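Local structure of putative hemoglobin-like oxygen-binding protein (Pseudoalteromonas haloplanktis, 4UUR) at residues Gln67-Phe70 and Glu71-Ser74; Tyr111-Asn114 and Lys115-Asp118; Gly135-Ala138 and Ser139-Asn143. The protein binds heme b and probably carries or binds oxygen, as a cold-adapted group II member of the truncated hemoglobin family. All coordinates share one frame; numbering follows the deposited sequence.

Interaction 1. Residues Gln67-Phe70 and Glu71-Ser74. With HEM (protoporphyrin IX containing Fe), chain C.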
loop_
_atom_site.group_PDB
_atom_site.type_symbol
_atom_site.label_atom_id
_atom_site.label_comp_id
_atom_site.label_asym_id
_atom_site.label_seq_id
_atom_site.Cartn_x
_atom_site.Cartn_y
_atom_site.Cartn_z
ATOM N N GLN A 67 6.990 -4.406 7.101
ATOM C CA GLN A 67 8.046 -5.102 6.369
ATOM C C GLN A 67 7.471 -5.834 5.155
ATOM O O GLN A 67 7.960 -5.705 4.039
ATOM C CB GLN A 67 8.758 -6.074 7.312
ATOM C CG GLN A 67 9.771 -7.042 6.687
ATOM C CD GLN A 67 10.900 -6.341 5.956
ATOM O OE1 GLN A 67 11.500 -5.370 6.456
ATOM N NE2 GLN A 67 11.197 -6.820 4.755
ATOM N N VAL A 68 6.394 -6.575 5.356
ATOM C CA VAL A 68 5.765 -7.303 4.245
ATOM C C VAL A 68 5.288 -6.367 3.159
ATOM O O VAL A 68 5.552 -6.601 1.993
ATOM C CB VAL A 68 4.599 -8.178 4.730
ATOM C CG1 VAL A 68 3.791 -8.728 3.564
ATOM C CG2 VAL A 68 5.148 -9.339 5.541
ATOM N N PHE A 69 4.564 -5.303 3.523
ATOM C CA PHE A 69 4.074 -4.346 2.520
ATOM C C PHE A 69 5.250 -3.756 1.752
ATOM O O PHE A 69 5.151 -3.579 0.557
ATOM C CB PHE A 69 3.284 -3.218 3.175
ATOM C CG PHE A 69 2.573 -2.316 2.202
ATOM C CD1 PHE A 69 1.710 -2.821 1.258
ATOM C CD2 PHE A 69 2.709 -0.968 2.278
ATOM C CE1 PHE A 69 1.050 -2.003 0.355
ATOM C CE2 PHE A 69 2.016 -0.126 1.453
ATOM C CZ PHE A 69 1.188 -0.640 0.475
ATOM N N PHE A 70 6.344 -3.440 2.433
ATOM C CA PHE A 70 7.561 -2.956 1.758
ATOM C C PHE A 70 8.058 -3.963 0.711
ATOM O O PHE A 70 8.258 -3.606 -0.470
ATOM C CB PHE A 70 8.674 -2.695 2.768
ATOM C CG PHE A 70 10.054 -2.749 2.181
ATOM C CD1 PHE A 70 10.483 -1.782 1.274
ATOM C CD2 PHE A 70 10.947 -3.753 2.559
ATOM C CE1 PHE A 70 11.765 -1.829 0.736
ATOM C CE2 PHE A 70 12.229 -3.812 2.023
ATOM C CZ PHE A 70 12.633 -2.855 1.101
ATOM N N GLU A 71 8.243 -5.212 1.157
ATOM C CA GLU A 71 8.621 -6.312 0.287
ATOM C C GLU A 71 7.735 -6.332 -0.910
ATOM O O GLU A 71 8.215 -6.517 -2.019
ATOM C CB GLU A 71 8.527 -7.660 1.019
ATOM C CG GLU A 71 9.717 -7.960 1.909
ATOM C CD GLU A 71 9.396 -8.889 3.079
ATOM O OE1 GLU A 71 8.450 -9.727 3.060
ATOM O OE2 GLU A 71 10.108 -8.759 4.072
ATOM N N PHE A 72 6.437 -6.104 -0.715
ATOM C CA PHE A 72 5.523 -6.102 -1.874
ATOM C C PHE A 72 5.800 -4.958 -2.807
ATOM O O PHE A 72 5.896 -5.162 -4.029
ATOM C CB PHE A 72 4.066 -6.087 -1.469
ATOM C CG PHE A 72 3.134 -5.799 -2.597
ATOM C CD1 PHE A 72 2.776 -6.799 -3.502
ATOM C CD2 PHE A 72 2.586 -4.515 -2.749
ATOM C CE1 PHE A 72 1.891 -6.516 -4.542
ATOM C CE2 PHE A 72 1.708 -4.231 -3.760
ATOM C CZ PHE A 72 1.354 -5.230 -4.663
ATOM N N LEU A 73 5.953 -3.771 -2.224
ATOM C CA LEU A 73 6.230 -2.544 -2.996
ATOM C C LEU A 73 7.541 -2.631 -3.779
ATOM O O LEU A 73 7.588 -2.195 -4.901
ATOM C CB LEU A 73 6.242 -1.291 -2.105
ATOM C CG LEU A 73 4.878 -0.852 -1.621
ATOM C CD1 LEU A 73 5.006 0.407 -0.769
ATOM C CD2 LEU A 73 3.941 -0.654 -2.787
ATOM N N SER A 74 8.593 -3.193 -3.207
ATOM C CA SER A 74 9.816 -3.316 -3.981
ATOM C C SER A 74 9.598 -3.990 -5.358
ATOM O O SER A 74 10.083 -3.493 -6.349
ATOM C CB SER A 74 10.902 -4.046 -3.230
ATOM O OG SER A 74 11.936 -4.395 -4.159
HETATM C CHA HEM C . -2.554 -7.380 4.119
HETATM C CHB HEM C . -6.513 -4.587 4.604
HETATM C CHC HEM C . -5.827 -3.073 0.041
HETATM C CHD HEM C . -1.491 -5.073 0.064
HETATM C C1A HEM C . -3.692 -6.783 4.629
HETATM C C2A HEM C . -4.216 -7.020 5.901
HETATM C C3A HEM C . -5.310 -6.218 6.038
HETATM C C4A HEM C . -5.495 -5.484 4.844
HETATM C CMA HEM C . -6.212 -6.127 7.263
HETATM C CAA HEM C . -3.703 -7.979 6.955
HETATM C CBA HEM C . -2.247 -7.721 7.340
HETATM C CGA HEM C . -1.888 -8.049 8.774
HETATM O O1A HEM C . -2.316 -7.444 9.780
HETATM O O2A HEM C . -1.059 -8.958 8.942
HETATM C C1B HEM C . -6.685 -3.958 3.361
HETATM C C2B HEM C . -7.849 -3.224 2.979
HETATM C C3B HEM C . -7.662 -2.805 1.687
HETATM C C4B HEM C . -6.371 -3.363 1.289
HETATM C CMB HEM C . -9.008 -2.941 3.919
HETATM C CAB HEM C . -8.431 -2.035 0.659
HETATM C CBB HEM C . -9.675 -1.726 0.826
HETATM C C1C HEM C . -4.534 -3.393 -0.351
HETATM C C2C HEM C . -3.872 -2.954 -1.509
HETATM C C3C HEM C . -2.639 -3.560 -1.497
HETATM C C4C HEM C . -2.555 -4.319 -0.305
HETATM C CMC HEM C . -4.478 -2.039 -2.563
HETATM C CAC HEM C . -1.501 -3.447 -2.436
HETATM C CBC HEM C . -1.473 -2.549 -3.414
HETATM C C1D HEM C . -1.512 -5.881 1.159
HETATM C C2D HEM C . -0.419 -6.817 1.405
HETATM C C3D HEM C . -0.717 -7.446 2.521
HETATM C C4D HEM C . -1.999 -6.909 2.951
HETATM C CMD HEM C . 0.815 -7.080 0.588
HETATM C CAD HEM C . 0.083 -8.563 3.169
HETATM C CBD HEM C . -0.571 -9.858 2.680
HETATM C CGD HEM C . 0.137 -11.139 3.136
HETATM O O1D HEM C . 1.059 -11.128 3.966
HETATM O O2D HEM C . -0.187 -12.260 2.695
HETATM N NA HEM C . -4.470 -5.798 4.009
HETATM N NB HEM C . -5.866 -3.993 2.329
HETATM N NC HEM C . -3.713 -4.177 0.361
HETATM N ND HEM C . -2.406 -5.923 2.122
HETATM FE FE HEM C . -4.052 -5.017 2.215
HETATM O O HOH W 1 -3.013 -3.379 3.235
#

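Interaction 2. Residues Tyr111-Asn114 and Lys115-Asp118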
loop_
_atom_site.group_PDB
_atom_site.type_symbol
_atom_site.label_atom_id
_atom_site.label_comp_id
_atom_site.label_asym_id
_atom_site.label_seq_id
_atom_site.Cartn_x
_atom_site.Cartn_y
_atom_site.Cartn_z
ATOM N N TYR A 111 -7.343 7.034 0.918
ATOM C CA TYR A 111 -7.088 8.278 1.627
ATOM C C TYR A 111 -5.690 8.278 2.257
ATOM O O TYR A 111 -4.938 9.223 2.093
ATOM C CB TYR A 111 -8.200 8.460 2.665
ATOM C CG TYR A 111 -7.934 9.489 3.710
ATOM C CD1 TYR A 111 -7.259 9.152 4.861
ATOM C CD2 TYR A 111 -8.389 10.804 3.561
ATOM C CE1 TYR A 111 -7.006 10.094 5.848
ATOM C CE2 TYR A 111 -8.160 11.758 4.547
ATOM C CZ TYR A 111 -7.482 11.391 5.685
ATOM O OH TYR A 111 -7.220 12.305 6.659
ATOM N N CYS A 112 -5.343 7.203 2.967
ATOM C CA CYS A 112 -4.002 7.046 3.508
ATOM C C CYS A 112 -2.950 7.014 2.409
ATOM O O CYS A 112 -1.904 7.647 2.556
ATOM C CB CYS A 112 -3.893 5.754 4.310
ATOM S SG CYS A 112 -4.737 5.850 5.886
ATOM N N MET A 113 -3.187 6.252 1.332
ATOM C CA MET A 113 -2.132 6.121 0.288
ATOM C C MET A 113 -1.981 7.410 -0.596
ATOM O O MET A 113 -0.860 7.797 -0.988
ATOM C CB MET A 113 -2.360 4.879 -0.563
ATOM C CG MET A 113 -1.341 4.689 -1.661
ATOM S SD MET A 113 0.307 4.556 -0.959
ATOM C CE MET A 113 0.245 2.849 -0.339
ATOM N N ASN A 114 -3.100 8.081 -0.880
ATOM C CA ASN A 114 -3.059 9.471 -1.444
ATOM C C ASN A 114 -2.194 10.440 -0.624
ATOM O O ASN A 114 -1.280 11.088 -1.134
ATOM C CB ASN A 114 -4.479 10.036 -1.599
ATOM C CG ASN A 114 -5.278 9.323 -2.697
ATOM O OD1 ASN A 114 -4.725 8.784 -3.651
ATOM N ND2 ASN A 114 -6.582 9.267 -2.525
ATOM N N LYS A 115 -2.480 10.539 0.652
ATOM C CA LYS A 115 -1.672 11.383 1.521
ATOM C C LYS A 115 -0.190 11.017 1.515
ATOM O O LYS A 115 0.687 11.920 1.554
ATOM C CB LYS A 115 -2.203 11.310 2.937
ATOM C CG LYS A 115 -3.542 12.019 3.100
ATOM C CD LYS A 115 -3.976 12.031 4.553
ATOM C CE LYS A 115 -3.874 13.418 5.176
ATOM N NZ LYS A 115 -5.107 14.185 4.814
ATOM N N THR A 116 0.089 9.704 1.481
ATOM C CA THR A 116 1.439 9.196 1.445
ATOM C C THR A 116 2.148 9.603 0.142
ATOM O O THR A 116 3.300 10.043 0.155
ATOM C CB THR A 116 1.417 7.641 1.545
ATOM O OG1 THR A 116 0.937 7.268 2.848
ATOM C CG2 THR A 116 2.808 7.008 1.291
ATOM N N LEU A 117 1.485 9.371 -0.979
ATOM C CA LEU A 117 2.069 9.637 -2.290
ATOM C C LEU A 117 2.283 11.135 -2.562
ATOM O O LEU A 117 3.319 11.500 -3.139
ATOM C CB LEU A 117 1.228 9.013 -3.402
ATOM C CG LEU A 117 1.245 7.481 -3.363
ATOM C CD1 LEU A 117 0.282 6.908 -4.367
ATOM C CD2 LEU A 117 2.616 6.935 -3.612
ATOM N N ASP A 118 1.369 11.984 -2.096
ATOM C CA ASP A 118 1.636 13.430 -2.074
ATOM C C ASP A 118 2.940 13.770 -1.344
ATOM O O ASP A 118 3.722 14.613 -1.804
ATOM C CB ASP A 118 0.472 14.233 -1.428
ATOM C CG ASP A 118 -0.732 14.329 -2.335
ATOM O OD1 ASP A 118 -0.622 13.864 -3.485
ATOM O OD2 ASP A 118 -1.808 14.803 -1.898
#

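Interaction 3. Residues Gly135-Ala138 and Ser139-Asn143. With HEM (protoporphyrin IX containing Fe), chain C.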
loop_
_atom_site.group_PDB
_atom_site.type_symbol
_atom_site.label_atom_id
_atom_site.label_comp_id
_atom_site.label_asym_id
_atom_site.label_seq_id
_atom_site.Cartn_x
_atom_site.Cartn_y
_atom_site.Cartn_z
ATOM N N GLY A 135 -5.468 2.961 -6.737
ATOM C CA GLY A 135 -6.929 3.135 -6.725
ATOM C C GLY A 135 -7.672 1.940 -7.339
ATOM O O GLY A 135 -8.714 1.518 -6.845
ATOM N N GLN A 136 -7.114 1.392 -8.398
ATOM C CA GLN A 136 -7.704 0.239 -9.059
ATOM C C GLN A 136 -7.529 -1.048 -8.243
ATOM O O GLN A 136 -8.508 -1.737 -7.988
ATOM C CB GLN A 136 -7.117 0.060 -10.471
ATOM C CG GLN A 136 -7.916 0.778 -11.543
ATOM C CD GLN A 136 -7.217 0.836 -12.886
ATOM O OE1 GLN A 136 -6.095 0.349 -13.059
ATOM N NE2 GLN A 136 -7.888 1.438 -13.853
ATOM N N LEU A 137 -6.290 -1.368 -7.868
ATOM C CA LEU A 137 -6.016 -2.463 -6.935
ATOM C C LEU A 137 -6.924 -2.455 -5.705
ATOM O O LEU A 137 -7.540 -3.467 -5.397
ATOM C CB LEU A 137 -4.562 -2.457 -6.497
ATOM C CG LEU A 137 -3.716 -3.412 -7.307
ATOM C CD1 LEU A 137 -2.282 -3.423 -6.766
ATOM C CD2 LEU A 137 -4.336 -4.809 -7.260
ATOM N N ALA A 138 -7.044 -1.307 -5.047
ATOM C CA ALA A 138 -7.924 -1.144 -3.883
ATOM C C ALA A 138 -9.342 -1.502 -4.204
ATOM O O ALA A 138 -9.967 -2.215 -3.432
ATOM C CB ALA A 138 -7.901 0.268 -3.330
ATOM N N SER A 139 -9.856 -1.017 -5.332
ATOM C CA SER A 139 -11.236 -1.332 -5.696
ATOM C C SER A 139 -11.412 -2.831 -5.953
ATOM O O SER A 139 -12.405 -3.381 -5.594
ATOM C CB SER A 139 -11.704 -0.484 -6.884
ATOM O OG SER A 139 -12.234 0.739 -6.382
ATOM N N HIS A 140 -10.392 -3.461 -6.519
ATOM C CA HIS A 140 -10.340 -4.890 -6.831
ATOM C C HIS A 140 -10.468 -5.753 -5.573
ATOM O O HIS A 140 -10.949 -6.856 -5.668
ATOM C CB HIS A 140 -8.995 -5.175 -7.536
ATOM C CG HIS A 140 -8.808 -6.580 -8.033
ATOM N ND1 HIS A 140 -9.839 -7.361 -8.513
ATOM C CD2 HIS A 140 -7.675 -7.314 -8.201
ATOM C CE1 HIS A 140 -9.360 -8.529 -8.906
ATOM N NE2 HIS A 140 -8.048 -8.526 -8.730
ATOM N N MET A 141 -10.011 -5.257 -4.416
ATOM C CA MET A 141 -10.063 -6.022 -3.158
ATOM C C MET A 141 -11.445 -6.033 -2.558
ATOM O O MET A 141 -11.732 -6.850 -1.691
ATOM C CB MET A 141 -9.161 -5.416 -2.083
ATOM C CG MET A 141 -7.711 -5.237 -2.426
ATOM S SD MET A 141 -6.952 -6.786 -2.844
ATOM C CE MET A 141 -6.912 -6.689 -4.640
ATOM N N ILE A 142 -12.292 -5.095 -2.978
ATOM C CA ILE A 142 -13.600 -4.911 -2.357
ATOM C C ILE A 142 -14.284 -6.250 -2.516
ATOM O O ILE A 142 -14.244 -6.815 -3.600
ATOM C CB ILE A 142 -14.404 -3.801 -3.043
ATOM C CG1 ILE A 142 -13.771 -2.437 -2.728
ATOM C CG2 ILE A 142 -15.884 -3.836 -2.627
ATOM C CD1 ILE A 142 -14.704 -1.235 -2.803
ATOM N N ASN A 143 -14.841 -6.774 -1.423
ATOM C CA ASN A 143 -15.603 -8.041 -1.451
ATOM C C ASN A 143 -16.895 -8.009 -0.662
ATOM O O ASN A 143 -17.449 -9.022 -0.408
ATOM C CB ASN A 143 -14.727 -9.242 -1.039
ATOM C CG ASN A 143 -14.087 -9.085 0.348
ATOM O OD1 ASN A 143 -14.751 -8.662 1.289
ATOM N ND2 ASN A 143 -12.779 -9.432 0.472
HETATM C CHA HEM C . -2.554 -7.380 4.119
HETATM C CHB HEM C . -6.513 -4.587 4.604
HETATM C CHC HEM C . -5.827 -3.073 0.041
HETATM C CHD HEM C . -1.491 -5.073 0.064
HETATM C C1A HEM C . -3.692 -6.783 4.629
HETATM C C2A HEM C . -4.216 -7.020 5.901
HETATM C C3A HEM C . -5.310 -6.218 6.038
HETATM C C4A HEM C . -5.495 -5.484 4.844
HETATM C CMA HEM C . -6.212 -6.127 7.263
HETATM C CAA HEM C . -3.703 -7.979 6.955
HETATM C CBA HEM C . -2.247 -7.721 7.340
HETATM C CGA HEM C . -1.888 -8.049 8.774
HETATM O O1A HEM C . -2.316 -7.444 9.780
HETATM O O2A HEM C . -1.059 -8.958 8.942
HETATM C C1B HEM C . -6.685 -3.958 3.361
HETATM C C2B HEM C . -7.849 -3.224 2.979
HETATM C C3B HEM C . -7.662 -2.805 1.687
HETATM C C4B HEM C . -6.371 -3.363 1.289
HETATM C CMB HEM C . -9.008 -2.941 3.919
HETATM C CAB HEM C . -8.431 -2.035 0.659
HETATM C CBB HEM C . -9.675 -1.726 0.826
HETATM C C1C HEM C . -4.534 -3.393 -0.351
HETATM C C2C HEM C . -3.872 -2.954 -1.509
HETATM C C3C HEM C . -2.639 -3.560 -1.497
HETATM C C4C HEM C . -2.555 -4.319 -0.305
HETATM C CMC HEM C . -4.478 -2.039 -2.563
HETATM C CAC HEM C . -1.501 -3.447 -2.436
HETATM C CBC HEM C . -1.473 -2.549 -3.414
HETATM C C1D HEM C . -1.512 -5.881 1.159
HETATM C C2D HEM C . -0.419 -6.817 1.405
HETATM C C3D HEM C . -0.717 -7.446 2.521
HETATM C C4D HEM C . -1.999 -6.909 2.951
HETATM C CMD HEM C . 0.815 -7.080 0.588
HETATM C CAD HEM C . 0.083 -8.563 3.169
HETATM C CBD HEM C . -0.571 -9.858 2.680
HETATM C CGD HEM C . 0.137 -11.139 3.136
HETATM O O1D HEM C . 1.059 -11.128 3.966
HETATM O O2D HEM C . -0.187 -12.260 2.695
HETATM N NA HEM C . -4.470 -5.798 4.009
HETATM N NB HEM C . -5.866 -3.993 2.329
HETATM N NC HEM C . -3.713 -4.177 0.361
HETATM N ND HEM C . -2.406 -5.923 2.122
HETATM FE FE HEM C . -4.052 -5.017 2.215
HETATM O O HOH W 1 -3.013 -3.379 3.235
#

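Interaction 1. Residues Gln67-Phe70 and Glu71-Ser74
One wall of the heme pocket is built here from successive turns of helix 63-76, where Phe69 and Leu73 pack against each other four residues apart. Leu73 lies over one face of the Phe69 ring: its CG sits above the ring centre, while CD1 makes an off-centre CH-pi contact, 4.2 Å from the centroid and 29° off the ring normal, and comes closest to CE2. CG of Phe69, anti to the backbone N and beside the carbonyl carbon (chi1 -171°), carries the ring to a place where CE1 lies 4.3 Å from Phe72 CD2 and close to the heme meso carbon CHD. Phe72 itself meets the porphyrin rim, its CE2 lying 3.6 Å from CAC of the heme vinyl group, and Val68 CG1 touches the propionate oxygen O1D at 3.7 Å. Phe41 of helix 31-45 and Trp109 of helix 103-120 also touch Phe69. On another side of the helix, NE2 of Gln67 donates to Glu71 OE2 with the amide and carboxylate planes turned 46° apart; the modelled separation is too short to be taken literally. OE1 accepts from His87 NE2, which gives this buried carboxylate a partner that does not depend on the doubtful Gln67 distance. The helix is thus two-sided: its apolar side gives the porphyrin edge an oily, aromatic setting, while the polar pair is kept apart from it, with Gln67 at the surface.

Interaction 2. Residues Tyr111-Asn114 and Lys115-Asp118
Lys115 leads a turn of helix 103-120, part of the globin fold, by folding back over Tyr111 one turn earlier. Its CD rests over one face of the phenol ring, displaced toward the rim, in a CH-pi contact 4.0 Å from the centroid. Bends at chi3 and chi4 (108° and 83°) then bring NZ round to the phenol oxygen, where it makes a weak hydrogen bond to Tyr111 OH at 3.4 Å; the stronger partner of that hydroxyl is Asp48. An alanine in place of Tyr111 would probably leave the lysine chain without its aromatic support, free to swing, and Asp48 without its phenol partner. Next comes Thr116, whose hydroxyl is turned back along the helix by its first torsion (chi1 -67°), with OG1 beside the backbone N, and donates to Cys112 O at 2.9 Å. The same carbonyl takes the Thr116 N-H from the opposite face of its plane, so a buried hydroxyl is satisfied within the helix. Leu117 follows, facing helix 124-141, where Phe134 touches both it and Met113; the bent Met113 chain places CG 3.9 Å from Leu117 CD1 and SD at the same distance from Leu117 CG. Asp118 closes the segment: its carboxylate forms a salt bridge with Lys131, and its N donates to Asn114 O at 3.0 Å.

Interaction 3. Residues Gly135-Ala138 and Ser139-Asn143
Regular helical hydrogen bonding runs through Gly135-Ala138 into Ser139-Asn143 and begins to tighten at Met141, whose N donates weakly to Leu137 O across 3.2 Å and also to Ala138 O, three residues back. That second bond meets its carbonyl well above the plane, 67° out of it, and Ile142 N in turn donates to Ser139 O, again three residues earlier, as the chain turns out of helical geometry at Ile142. Leu137 and Met141, one turn apart, carry the side-chain contact. They lie side by side and point the same way, with Leu137 CD2 touching Met141 CE at 4.1 Å. The Met141 chain is bent at chi2 and chi3 (-59° and 102°), which curls its methyl end back toward Leu137 and brings CE within 3.4 Å of Leu137 O. Both residues also reach the heme: Leu137 CD1 lies 3.6 Å from the vinyl carbon CBC, and Met141 CG sits 3.8 Å from the meso carbon CHC. Ala138, next to Leu137 in sequence, has its N 3.6 Å from the heme methyl CMC, an approach its small side chain probably allows. Met141 also packs on His96, the axial ligand of the iron, and Leu92 touches both Leu137 and Met141. Arg93 NH1, from helix 92-95, hydrogen-bonds to the carbonyls of His140 and Ile142, giving these acceptors a cationic partner. Chemically, the inward side of this turn offers the porphyrin aliphatic carbon from Leu137 and Met141, an apolar lining beside the axial histidine, whereas the backbone acceptors near the end of the segment are met by arginine.

Overall arrangement
The three contacts follow one another along the chain, on helices 63-76, 103-120 and 124-141 of an all-helical globin. Their centres lie about 16 Å apart, or 18 Å for interactions 1 and 3. Interactions 1 and 3 lie on opposite sides of the chain's centre and both touch the heme, so the cofactor bridges them. Interaction 2 does not contact the porphyrin, but Met113 CE packs against Phe69 CZ at 3.7 Å, consistent with a second layer behind the pocket wall. Helices 103-120 and 124-141 are consecutive and pack together, though interactions 2 and 3 stay about 7 Å apart between nearest atoms. Two helices thus line the heme, with a third packed behind one.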